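Local coordinates for choline binding protein PCPA (Streptococcus pneumoniae, PDB 4CP6) that is a pneumococcal choline-binding protein and vaccine antigen with leucine-rich repeats, probably displayed on the cell wall through choline, at residues 276-290 and 298-312. Sequence-based numbering, arbitrary orientation. Where two conformers were deposited one is given.
Sequences LNEGLEKIGTFAFAD and SLPNSLETIERLAFY
E278 reaches past P300 to the type I turn, P300 to L303, that P300 opens. Its CG lies beside its own N (chi1 -82°), and a second bend at chi2 curls the carboxylate round. E278 OE2 touches P300 CB and accepts from N301 N at 2.8 Å; E278 OE1 accepts from S302 N at 3.1 Å. Both use syn lone pairs, so a two-oxygen acid suits two adjacent N-H groups. S302 replies from the other segment: its short hydroxyl, S302 OG, accepts from G279 N at 2.9 Å and donates to L280 O at 2.7 Å.

Farther along, parallel pairing joins K282 to T305 and I283 to I306. Branched, apolar I283 faces inward: CB lies near T305 O, CG1 on L303 CD1, CG2 on A310 CB, and CD1 meets L303 CD1 and L299 CD2. On the other face, lysine's long chain suits the span from K282 NZ to E307 OE2, a 3.3 Å salt bridge that water 2 also joins. Where the two chains turn, L309 CB, aliphatic and suited to a flat phenyl face, sits 4.0 Å from the F286 ring centroid, a CH-pi contact.

These are successive coils of a leucine-rich-repeat solenoid: 282-283 lies between strands 259-260 and 305-306, Y263 stacks on F286, and F311 packs against strands 319-322 and 334-335.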
loop_
_atom_site.group_PDB
_atom_site.type_symbol
_atom_site.label_atom_id
_atom_site.label_comp_id
_atom_site.label_asym_id
_atom_site.label_seq_id
_atom_site.Cartn_x
_atom_site.Cartn_y
_atom_site.Cartn_z
ATOM N N LEU A 276 4.350 15.135 -16.150
ATOM C CA LEU A 276 3.927 15.789 -14.911
ATOM C C LEU A 276 3.700 17.250 -15.199
ATOM O O LEU A 276 4.235 17.814 -16.177
ATOM C CB LEU A 276 4.906 15.567 -13.764
ATOM C CG LEU A 276 5.190 14.092 -13.454
ATOM C CD1 LEU A 276 6.155 13.956 -12.317
ATOM C CD2 LEU A 276 3.924 13.329 -13.105
ATOM N N ASN A 277 2.845 17.864 -14.391
ATOM C CA ASN A 277 2.441 19.235 -14.645
ATOM C C ASN A 277 3.224 20.275 -13.850
ATOM O O ASN A 277 3.604 20.035 -12.698
ATOM C CB ASN A 277 0.980 19.385 -14.208
ATOM C CG ASN A 277 0.763 18.988 -12.753
ATOM O OD1 ASN A 277 0.882 17.817 -12.375
ATOM N ND2 ASN A 277 0.549 19.937 -11.858
ATOM N N GLU A 278 3.381 21.499 -14.417
ATOM C CA GLU A 278 3.886 22.585 -13.611
ATOM C C GLU A 278 2.897 22.793 -12.462
ATOM O O GLU A 278 1.669 22.755 -12.679
ATOM C CB GLU A 278 3.986 23.884 -14.417
ATOM C CG GLU A 278 5.243 23.955 -15.250
ATOM C CD GLU A 278 6.537 23.596 -14.540
ATOM O OE1 GLU A 278 6.742 24.024 -13.380
ATOM O OE2 GLU A 278 7.358 22.914 -15.192
ATOM N N GLY A 279 3.438 23.000 -11.274
ATOM C CA GLY A 279 2.675 23.151 -10.045
ATOM C C GLY A 279 2.912 21.948 -9.138
ATOM O O GLY A 279 2.747 22.051 -7.923
ATOM N N LEU A 280 3.308 20.800 -9.728
ATOM C CA LEU A 280 3.624 19.602 -8.929
ATOM C C LEU A 280 4.906 19.885 -8.152
ATOM O O LEU A 280 5.915 20.328 -8.714
ATOM C CB LEU A 280 3.766 18.389 -9.831
ATOM C CG LEU A 280 3.745 17.052 -9.107
ATOM C CD1 LEU A 280 2.921 16.059 -9.871
ATOM C CD2 LEU A 280 5.122 16.537 -8.915
ATOM N N GLU A 281 4.857 19.663 -6.839
ATOM C CA GLU A 281 5.979 19.955 -5.954
ATOM C C GLU A 281 6.691 18.735 -5.395
ATOM O O GLU A 281 7.865 18.841 -5.052
ATOM C CB GLU A 281 5.514 20.767 -4.734
ATOM C CG GLU A 281 4.852 22.093 -5.086
ATOM C CD GLU A 281 4.098 22.758 -3.946
ATOM O OE1 GLU A 281 3.881 22.116 -2.892
ATOM O OE2 GLU A 281 3.699 23.930 -4.125
ATOM N N LYS A 282 5.981 17.628 -5.223
ATOM C CA LYS A 282 6.534 16.471 -4.534
ATOM C C LYS A 282 6.167 15.160 -5.160
ATOM O O LYS A 282 5.005 14.935 -5.513
ATOM C CB LYS A 282 6.032 16.540 -3.067
ATOM C CG LYS A 282 6.408 15.343 -2.191
ATOM C CD LYS A 282 5.921 15.610 -0.773
ATOM C CE LYS A 282 6.391 14.574 0.188
ATOM N NZ LYS A 282 5.865 14.868 1.553
ATOM N N ILE A 283 7.163 14.265 -5.224
ATOM C CA ILE A 283 6.982 12.890 -5.676
ATOM C C ILE A 283 7.268 11.995 -4.463
ATOM O O ILE A 283 8.398 11.992 -3.940
ATOM C CB ILE A 283 7.918 12.556 -6.855
ATOM C CG1 ILE A 283 7.535 13.423 -8.065
ATOM C CG2 ILE A 283 7.896 11.063 -7.176
ATOM C CD1 ILE A 283 8.526 13.346 -9.223
ATOM N N GLY A 284 6.241 11.267 -4.017
ATOM C CA GLY A 284 6.310 10.422 -2.826
ATOM C C GLY A 284 7.231 9.227 -2.937
ATOM O O GLY A 284 7.581 8.784 -4.035
ATOM N N THR A 285 7.529 8.619 -1.784
ATOM C CA THR A 285 8.417 7.461 -1.738
ATOM C C THR A 285 7.838 6.298 -2.572
ATOM O O THR A 285 6.625 6.051 -2.564
ATOM C CB THR A 285 8.777 7.115 -0.274
ATOM O OG1 THR A 285 9.809 6.132 -0.258
ATOM C CG2 THR A 285 7.591 6.562 0.498
ATOM N N PHE A 286 8.712 5.566 -3.303
ATOM C CA PHE A 286 8.314 4.455 -4.162
ATOM C C PHE A 286 7.279 4.858 -5.210
ATOM O O PHE A 286 6.579 3.975 -5.739
ATOM C CB PHE A 286 7.804 3.274 -3.325
ATOM C CG PHE A 286 8.839 2.546 -2.501
ATOM C CD1 PHE A 286 9.248 3.052 -1.274
ATOM C CD2 PHE A 286 9.361 1.332 -2.931
ATOM C CE1 PHE A 286 10.191 2.372 -0.504
ATOM C CE2 PHE A 286 10.311 0.656 -2.165
ATOM C CZ PHE A 286 10.721 1.186 -0.965
ATOM N N ALA A 287 7.159 6.169 -5.549
ATOM C CA ALA A 287 6.084 6.530 -6.471
ATOM C C ALA A 287 6.103 5.720 -7.759
ATOM O O ALA A 287 5.028 5.314 -8.208
ATOM C CB ALA A 287 6.124 8.010 -6.797
ATOM N N PHE A 288 7.284 5.510 -8.375
ATOM C CA PHE A 288 7.360 4.779 -9.642
ATOM C C PHE A 288 8.037 3.448 -9.468
ATOM O O PHE A 288 8.491 2.857 -10.467
ATOM C CB PHE A 288 8.030 5.618 -10.751
ATOM C CG PHE A 288 7.565 7.048 -10.815
ATOM C CD1 PHE A 288 6.256 7.354 -11.170
ATOM C CD2 PHE A 288 8.428 8.089 -10.499
ATOM C CE1 PHE A 288 5.823 8.683 -11.199
ATOM C CE2 PHE A 288 7.990 9.416 -10.532
ATOM C CZ PHE A 288 6.680 9.687 -10.850
ATOM N N ALA A 289 8.098 2.925 -8.235
ATOM C CA ALA A 289 8.767 1.659 -8.011
ATOM C C ALA A 289 8.132 0.539 -8.828
ATOM O O ALA A 289 6.928 0.330 -8.775
ATOM C CB ALA A 289 8.790 1.303 -6.525
ATOM N N ASP A 290 8.940 -0.168 -9.609
ATOM C CA ASP A 290 8.467 -1.278 -10.455
ATOM C C ASP A 290 7.420 -0.827 -11.498
ATOM O O ASP A 290 6.584 -1.647 -11.924
ATOM C CB ASP A 290 8.011 -2.486 -9.632
ATOM C CG ASP A 290 9.122 -3.111 -8.801
ATOM O OD1 ASP A 290 10.312 -2.977 -9.187
ATOM O OD2 ASP A 290 8.800 -3.755 -7.772
ATOM N N SER A 298 8.365 13.483 -17.752
ATOM C CA SER A 298 8.692 14.900 -17.778
ATOM C C SER A 298 8.547 15.438 -16.347
ATOM O O SER A 298 7.455 15.318 -15.764
ATOM C CB SER A 298 7.764 15.651 -18.728
ATOM O OG SER A 298 8.069 17.032 -18.709
ATOM N N LEU A 299 9.620 15.997 -15.782
ATOM C CA LEU A 299 9.624 16.531 -14.419
ATOM C C LEU A 299 9.599 18.047 -14.493
ATOM O O LEU A 299 10.379 18.644 -15.236
ATOM C CB LEU A 299 10.885 16.075 -13.683
ATOM C CG LEU A 299 11.063 14.538 -13.581
ATOM C CD1 LEU A 299 12.402 14.210 -12.916
ATOM C CD2 LEU A 299 9.901 13.897 -12.815
ATOM N N PRO A 300 8.721 18.684 -13.702
ATOM C CA PRO A 300 8.498 20.130 -13.856
ATOM C C PRO A 300 9.444 21.055 -13.103
ATOM O O PRO A 300 10.094 20.648 -12.148
ATOM C CB PRO A 300 7.060 20.303 -13.346
ATOM C CG PRO A 300 6.965 19.245 -12.241
ATOM C CD PRO A 300 7.709 18.072 -12.816
ATOM N N ASN A 301 9.522 22.331 -13.554
ATOM C CA ASN A 301 10.331 23.341 -12.889
ATOM C C ASN A 301 9.951 23.516 -11.423
ATOM O O ASN A 301 10.803 23.836 -10.619
ATOM C CB ASN A 301 10.168 24.692 -13.616
ATOM C CG ASN A 301 10.689 24.635 -15.033
ATOM O OD1 ASN A 301 10.014 25.033 -16.020
ATOM N ND2 ASN A 301 11.893 24.130 -15.174
ATOM N N SER A 302 8.658 23.297 -11.085
ATOM C CA SER A 302 8.167 23.443 -9.718
ATOM C C SER A 302 8.578 22.305 -8.779
ATOM O O SER A 302 8.351 22.432 -7.567
ATOM C CB SER A 302 6.644 23.535 -9.734
ATOM O OG SER A 302 6.110 22.433 -10.446
ATOM N N LEU A 303 9.163 21.209 -9.307
ATOM C CA LEU A 303 9.465 20.059 -8.439
ATOM C C LEU A 303 10.487 20.387 -7.366
ATOM O O LEU A 303 11.616 20.761 -7.663
ATOM C CB LEU A 303 9.939 18.903 -9.315
ATOM C CG LEU A 303 10.216 17.559 -8.597
ATOM C CD1 LEU A 303 8.940 16.989 -7.976
ATOM C CD2 LEU A 303 10.761 16.579 -9.614
ATOM N N GLU A 304 10.093 20.178 -6.084
ATOM C CA GLU A 304 10.959 20.477 -4.961
ATOM C C GLU A 304 11.527 19.236 -4.277
ATOM O O GLU A 304 12.607 19.318 -3.678
ATOM C CB GLU A 304 10.137 21.195 -3.873
ATOM C CG GLU A 304 9.515 22.529 -4.265
ATOM C CD GLU A 304 8.549 23.097 -3.234
ATOM O OE1 GLU A 304 8.469 22.548 -2.107
ATOM O OE2 GLU A 304 7.840 24.073 -3.570
ATOM N N THR A 305 10.752 18.146 -4.232
ATOM C CA THR A 305 11.106 16.983 -3.435
ATOM C C THR A 305 10.885 15.716 -4.205
ATOM O O THR A 305 9.788 15.501 -4.730
ATOM C CB THR A 305 10.188 16.983 -2.157
ATOM O OG1 THR A 305 10.396 18.216 -1.458
ATOM C CG2 THR A 305 10.461 15.785 -1.234
ATOM N N ILE A 306 11.877 14.808 -4.159
ATOM C CA ILE A 306 11.758 13.480 -4.743
ATOM C C ILE A 306 12.184 12.521 -3.644
ATOM O O ILE A 306 13.352 12.502 -3.261
ATOM C CB ILE A 306 12.575 13.268 -6.023
ATOM C CG1 ILE A 306 12.365 14.400 -7.019
ATOM C CG2 ILE A 306 12.215 11.910 -6.647
ATOM C CD1 ILE A 306 13.285 14.259 -8.262
ATOM N N GLU A 307 11.239 11.733 -3.105
ATOM C CA GLU A 307 11.498 10.879 -1.963
ATOM C C GLU A 307 12.172 9.562 -2.291
ATOM O O GLU A 307 12.371 9.199 -3.461
ATOM C CB GLU A 307 10.191 10.647 -1.178
ATOM C CG GLU A 307 9.570 11.910 -0.608
ATOM C CD GLU A 307 8.417 11.653 0.351
ATOM O OE1 GLU A 307 7.706 10.621 0.238
ATOM O OE2 GLU A 307 8.221 12.525 1.224
ATOM N N ARG A 308 12.503 8.833 -1.230
ATOM C CA ARG A 308 13.203 7.568 -1.287
ATOM C C ARG A 308 12.639 6.584 -2.300
ATOM O O ARG A 308 11.435 6.331 -2.324
ATOM C CB ARG A 308 13.219 6.944 0.125
ATOM C CG ARG A 308 13.717 5.497 0.206
ATOM C CD ARG A 308 14.007 5.080 1.651
ATOM N NE ARG A 308 14.506 3.697 1.701
ATOM C CZ ARG A 308 13.773 2.614 1.934
ATOM N NH1 ARG A 308 12.466 2.719 2.136
ATOM N NH2 ARG A 308 14.348 1.413 1.976
ATOM N N LEU A 309 13.500 6.040 -3.138
ATOM C CA LEU A 309 13.171 4.989 -4.091
ATOM C C LEU A 309 12.006 5.366 -4.985
ATOM O O LEU A 309 11.271 4.492 -5.441
ATOM C CB LEU A 309 12.988 3.618 -3.401
ATOM C CG LEU A 309 14.304 3.054 -2.815
ATOM C CD1 LEU A 309 14.025 1.995 -1.742
ATOM C CD2 LEU A 309 15.172 2.490 -3.926
ATOM N N ALA A 310 11.914 6.647 -5.354
ATOM C CA ALA A 310 10.851 7.046 -6.287
ATOM C C ALA A 310 11.098 6.407 -7.675
ATOM O O ALA A 310 10.149 6.024 -8.351
ATOM C CB ALA A 310 10.819 8.569 -6.425
ATOM N N PHE A 311 12.370 6.325 -8.094
ATOM C CA PHE A 311 12.789 5.715 -9.351
ATOM C C PHE A 311 13.528 4.448 -8.976
ATOM O O PHE A 311 14.698 4.498 -8.591
ATOM C CB PHE A 311 13.681 6.676 -10.152
ATOM C CG PHE A 311 12.929 7.913 -10.580
ATOM C CD1 PHE A 311 12.047 7.870 -11.652
ATOM C CD2 PHE A 311 13.117 9.113 -9.926
ATOM C CE1 PHE A 311 11.367 9.020 -12.065
ATOM C CE2 PHE A 311 12.417 10.263 -10.330
ATOM C CZ PHE A 311 11.567 10.202 -11.406
ATOM N N TYR A 312 12.838 3.319 -9.040
ATOM C CA TYR A 312 13.377 2.048 -8.558
ATOM C C TYR A 312 12.833 0.939 -9.406
ATOM O O TYR A 312 11.631 0.725 -9.448
ATOM C CB TYR A 312 12.893 1.872 -7.113
ATOM C CG TYR A 312 13.294 0.611 -6.387
ATOM C CD1 TYR A 312 14.551 0.041 -6.573
ATOM C CD2 TYR A 312 12.458 0.046 -5.424
ATOM C CE1 TYR A 312 14.972 -1.047 -5.811
ATOM C CE2 TYR A 312 12.859 -1.057 -4.672
ATOM C CZ TYR A 312 14.115 -1.605 -4.876
ATOM O OH TYR A 312 14.535 -2.692 -4.123
HETATM O O HOH W 1 7.073 18.560 -16.722
HETATM O O HOH W 2 6.185 12.529 2.936
HETATM O O HOH W 3 10.506 4.892 2.045
#